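Major capsid protein (PDB 5TIP) self-assembles as trimers into the large icosahedral capsid of a chlorella virus, forming most of the protein shell as a glycosylated, double jelly-roll building block. Local coordinates at residues S235-S247 with L378-T390. Sequence-based numbering, arbitrary orientation.
Sequences SETATPSATTQAS and LSLTYKTCSIDAT. With BGC (beta-D-glucopyranose), chain G; GLA (alpha-D-galactopyranose), chain E.
In the second jelly-roll domain of this capsid protein, the loop linking strands 223-237 and 247-251 folds against the broken strand 376-387 and packs along the side chain of Tyr382. Pro240 CB lies 4.1 Å from Tyr382 CG, Ala246 CB touches CD2, and Ala238 CB sits 3.4 Å from Tyr382 OH, a hydroxyl bonded to Gln248. CG stands anti to the carbonyl carbon (chi1 -57°), which turns the ring along the loop. Antiparallel pairing begins where Tyr382 N donates almost straight to Ala246 O (2.9 Å), beside the non-hydrogen-bonded pair Ser247-Thr381. Farther along, Cys385 N donates to Ser241 O at 3.1 Å, in the carbonyl plane. Between these bonds a water accepts from Ser241 N and Ala246 N and lies 2.7 Å from Lys383 O, joining both arms of the loop to the break in the strand. Gln245 extends across Thr384; its NE2 donates to Tyr382 O (3.2 Å), tilted 35° from the carbonyl plane, and also bonds Asp313. An ST turn at Ser241 shapes the loop tip. Past strand 376-387, Asp388 N donates to a glucose O6 and Thr390 OG1 accepts from a galactose O3, both at the glycan-bearing end. Strand 376-387 runs between strands 247-251 and 312-319, with strand 402-404 against its far end.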
# COMPACT_ATOMS: atom_id res chain seq x y z
N SER A 235 -22.94 20.64 11.89
CA SER A 235 -23.66 19.38 11.82
C SER A 235 -25.12 19.61 11.45
O SER A 235 -25.74 20.59 11.87
CB SER A 235 -23.59 18.66 13.17
OG SER A 235 -22.24 18.44 13.56
N GLU A 236 -25.66 18.63 10.73
CA GLU A 236 -27.06 18.60 10.33
C GLU A 236 -27.74 17.60 11.27
O GLU A 236 -27.10 16.70 11.81
CB GLU A 236 -27.20 18.15 8.88
CG GLU A 236 -26.60 19.12 7.87
CD GLU A 236 -27.19 20.51 7.96
OE1 GLU A 236 -28.42 20.61 8.16
OE2 GLU A 236 -26.43 21.49 7.85
N THR A 237 -29.05 17.75 11.46
CA THR A 237 -29.80 16.88 12.36
C THR A 237 -30.42 15.75 11.54
O THR A 237 -31.38 15.97 10.79
CB THR A 237 -30.87 17.68 13.10
OG1 THR A 237 -30.25 18.73 13.85
CG2 THR A 237 -31.64 16.77 14.05
N ALA A 238 -29.88 14.55 11.70
CA ALA A 238 -30.46 13.37 11.07
C ALA A 238 -31.60 12.83 11.92
O ALA A 238 -31.57 12.90 13.15
CB ALA A 238 -29.40 12.29 10.86
N THR A 239 -32.61 12.28 11.25
CA THR A 239 -33.82 11.79 11.91
C THR A 239 -34.11 10.36 11.47
O THR A 239 -35.10 10.10 10.77
CB THR A 239 -35.02 12.69 11.62
OG1 THR A 239 -35.28 12.71 10.21
CG2 THR A 239 -34.76 14.11 12.10
N PRO A 240 -33.28 9.40 11.83
CA PRO A 240 -33.55 7.98 11.48
C PRO A 240 -34.64 7.50 12.45
O PRO A 240 -34.63 7.96 13.60
CB PRO A 240 -32.24 7.27 11.67
CG PRO A 240 -31.41 8.19 12.50
CD PRO A 240 -31.86 9.59 12.21
N SER A 241 -35.47 6.57 12.07
CA SER A 241 -36.59 6.07 12.84
C SER A 241 -36.50 4.56 13.00
O SER A 241 -35.82 3.87 12.23
CB SER A 241 -37.92 6.45 12.19
OG SER A 241 -39.00 5.70 12.72
N ALA A 242 -37.21 4.05 14.00
CA ALA A 242 -37.23 2.63 14.31
C ALA A 242 -38.47 1.92 13.80
O ALA A 242 -38.55 0.69 13.90
CB ALA A 242 -37.11 2.41 15.83
N THR A 243 -39.44 2.65 13.25
CA THR A 243 -40.69 2.07 12.77
C THR A 243 -40.90 2.19 11.27
O THR A 243 -41.70 1.43 10.72
CB THR A 243 -41.89 2.71 13.49
OG1 THR A 243 -41.73 4.13 13.52
CG2 THR A 243 -42.01 2.18 14.91
N THR A 244 -40.22 3.11 10.60
CA THR A 244 -40.36 3.29 9.17
C THR A 244 -39.03 3.79 8.60
O THR A 244 -38.05 3.97 9.33
CB THR A 244 -41.49 4.27 8.84
OG1 THR A 244 -41.65 4.38 7.42
CG2 THR A 244 -41.18 5.65 9.41
N GLN A 245 -39.01 4.00 7.29
CA GLN A 245 -37.83 4.53 6.60
C GLN A 245 -38.02 6.04 6.45
O GLN A 245 -38.78 6.50 5.60
CB GLN A 245 -37.63 3.85 5.25
CG GLN A 245 -37.41 2.36 5.34
CD GLN A 245 -36.80 1.78 4.08
OE1 GLN A 245 -37.31 0.82 3.50
NE2 GLN A 245 -35.68 2.35 3.65
N ALA A 246 -37.32 6.81 7.27
CA ALA A 246 -37.39 8.25 7.17
C ALA A 246 -36.54 8.75 6.00
O ALA A 246 -35.63 8.07 5.53
CB ALA A 246 -36.93 8.90 8.48
N SER A 247 -36.86 9.96 5.54
CA SER A 247 -36.14 10.58 4.44
C SER A 247 -35.90 12.04 4.77
O SER A 247 -36.63 12.65 5.55
CB SER A 247 -36.91 10.45 3.12
OG SER A 247 -38.19 11.06 3.21
N LEU A 378 -28.83 17.07 -0.90
CA LEU A 378 -28.51 15.67 -0.64
C LEU A 378 -29.78 14.99 -0.12
O LEU A 378 -30.20 15.22 1.01
CB LEU A 378 -27.38 15.55 0.37
CG LEU A 378 -26.99 14.13 0.78
CD1 LEU A 378 -26.43 13.35 -0.40
CD2 LEU A 378 -25.99 14.16 1.93
N SER A 379 -30.38 14.16 -0.96
CA SER A 379 -31.60 13.44 -0.60
C SER A 379 -31.22 12.12 0.06
O SER A 379 -30.55 11.29 -0.56
CB SER A 379 -32.48 13.20 -1.83
OG SER A 379 -33.69 12.57 -1.48
N LEU A 380 -31.66 11.92 1.29
CA LEU A 380 -31.28 10.77 2.09
C LEU A 380 -32.50 9.91 2.41
O LEU A 380 -33.62 10.41 2.49
CB LEU A 380 -30.61 11.20 3.40
CG LEU A 380 -29.32 12.02 3.30
CD1 LEU A 380 -28.85 12.44 4.68
CD2 LEU A 380 -28.25 11.22 2.58
N THR A 381 -32.25 8.61 2.57
CA THR A 381 -33.26 7.68 3.04
C THR A 381 -32.59 6.71 4.00
O THR A 381 -31.58 6.09 3.66
CB THR A 381 -33.91 6.91 1.88
OG1 THR A 381 -34.59 7.83 1.01
CG2 THR A 381 -34.91 5.89 2.40
N TYR A 382 -33.15 6.59 5.20
CA TYR A 382 -32.55 5.80 6.26
C TYR A 382 -33.16 4.41 6.31
O TYR A 382 -34.29 4.18 5.87
CB TYR A 382 -32.71 6.49 7.61
CG TYR A 382 -32.14 7.89 7.64
CD1 TYR A 382 -30.78 8.10 7.75
CD2 TYR A 382 -32.97 9.00 7.56
CE1 TYR A 382 -30.25 9.37 7.77
CE2 TYR A 382 -32.45 10.28 7.58
CZ TYR A 382 -31.09 10.46 7.69
OH TYR A 382 -30.56 11.73 7.71
N LYS A 383 -32.39 3.47 6.85
CA LYS A 383 -32.90 2.13 7.09
C LYS A 383 -33.90 2.15 8.24
O LYS A 383 -33.97 3.10 9.03
CB LYS A 383 -31.75 1.17 7.41
CG LYS A 383 -30.69 1.09 6.33
CD LYS A 383 -29.56 0.17 6.76
CE LYS A 383 -28.44 0.14 5.74
NZ LYS A 383 -27.30 -0.70 6.20
N THR A 384 -34.67 1.08 8.34
CA THR A 384 -35.58 0.90 9.47
C THR A 384 -34.79 0.33 10.63
O THR A 384 -34.36 -0.84 10.59
CB THR A 384 -36.74 -0.01 9.09
OG1 THR A 384 -37.45 0.55 7.98
CG2 THR A 384 -37.69 -0.17 10.26
N CYS A 385 -34.58 1.14 11.67
CA CYS A 385 -33.78 0.73 12.83
C CYS A 385 -34.63 -0.17 13.73
O CYS A 385 -34.99 0.17 14.86
CB CYS A 385 -33.27 1.95 13.57
SG CYS A 385 -32.54 3.20 12.50
N SER A 386 -34.95 -1.35 13.21
CA SER A 386 -35.87 -2.27 13.87
C SER A 386 -35.21 -3.51 14.43
O SER A 386 -35.88 -4.29 15.11
CB SER A 386 -36.98 -2.69 12.89
OG SER A 386 -36.43 -3.31 11.74
N ILE A 387 -33.92 -3.72 14.18
CA ILE A 387 -33.23 -4.92 14.66
C ILE A 387 -32.89 -4.77 16.13
O ILE A 387 -32.48 -3.69 16.58
CB ILE A 387 -31.96 -5.19 13.83
CG1 ILE A 387 -32.28 -5.25 12.34
CG2 ILE A 387 -31.31 -6.48 14.28
CD1 ILE A 387 -31.05 -5.45 11.49
N ASP A 388 -33.07 -5.84 16.89
CA ASP A 388 -32.67 -5.84 18.29
C ASP A 388 -31.15 -5.84 18.35
O ASP A 388 -30.51 -6.81 17.93
CB ASP A 388 -33.25 -7.07 19.00
CG ASP A 388 -32.86 -7.14 20.48
OD1 ASP A 388 -32.14 -6.25 20.98
OD2 ASP A 388 -33.29 -8.10 21.14
N ALA A 389 -30.58 -4.76 18.87
CA ALA A 389 -29.13 -4.62 18.89
C ALA A 389 -28.46 -5.53 19.91
O ALA A 389 -27.26 -5.78 19.81
CB ALA A 389 -28.75 -3.16 19.17
N THR A 390 -29.21 -6.04 20.88
CA THR A 390 -28.65 -6.92 21.90
C THR A 390 -28.63 -8.38 21.47
O THR A 390 -28.08 -9.22 22.20
CB THR A 390 -29.44 -6.80 23.20
OG1 THR A 390 -30.73 -7.39 23.03
CG2 THR A 390 -29.61 -5.34 23.58
C2 BGC G . -33.89 -10.80 12.22
C3 BGC G . -35.22 -11.22 12.83
C4 BGC G . -35.54 -10.32 14.02
C5 BGC G . -35.49 -8.86 13.62
C6 BGC G . -35.78 -7.95 14.81
C1 BGC G . -33.85 -9.30 11.94
O2 BGC G . -33.68 -11.52 11.00
O3 BGC G . -35.12 -12.56 13.29
O4 BGC G . -36.83 -10.64 14.54
O5 BGC G . -34.20 -8.54 13.10
O6 BGC G . -34.73 -8.08 15.77
C1 GLA E . -30.81 -10.18 28.47
C2 GLA E . -31.79 -9.84 27.36
C3 GLA E . -31.12 -8.96 26.31
C4 GLA E . -30.53 -7.73 26.97
C5 GLA E . -29.57 -8.16 28.07
C6 GLA E . -28.99 -6.96 28.79
O2 GLA E . -32.22 -11.05 26.72
O3 GLA E . -32.09 -8.57 25.33
O4 GLA E . -31.56 -6.90 27.52
O5 GLA E . -30.25 -8.98 29.02
O6 GLA E . -28.12 -7.41 29.83
O HOH W 1 -35.60 5.25 9.37
O HOH W 2 -36.60 -0.88 5.60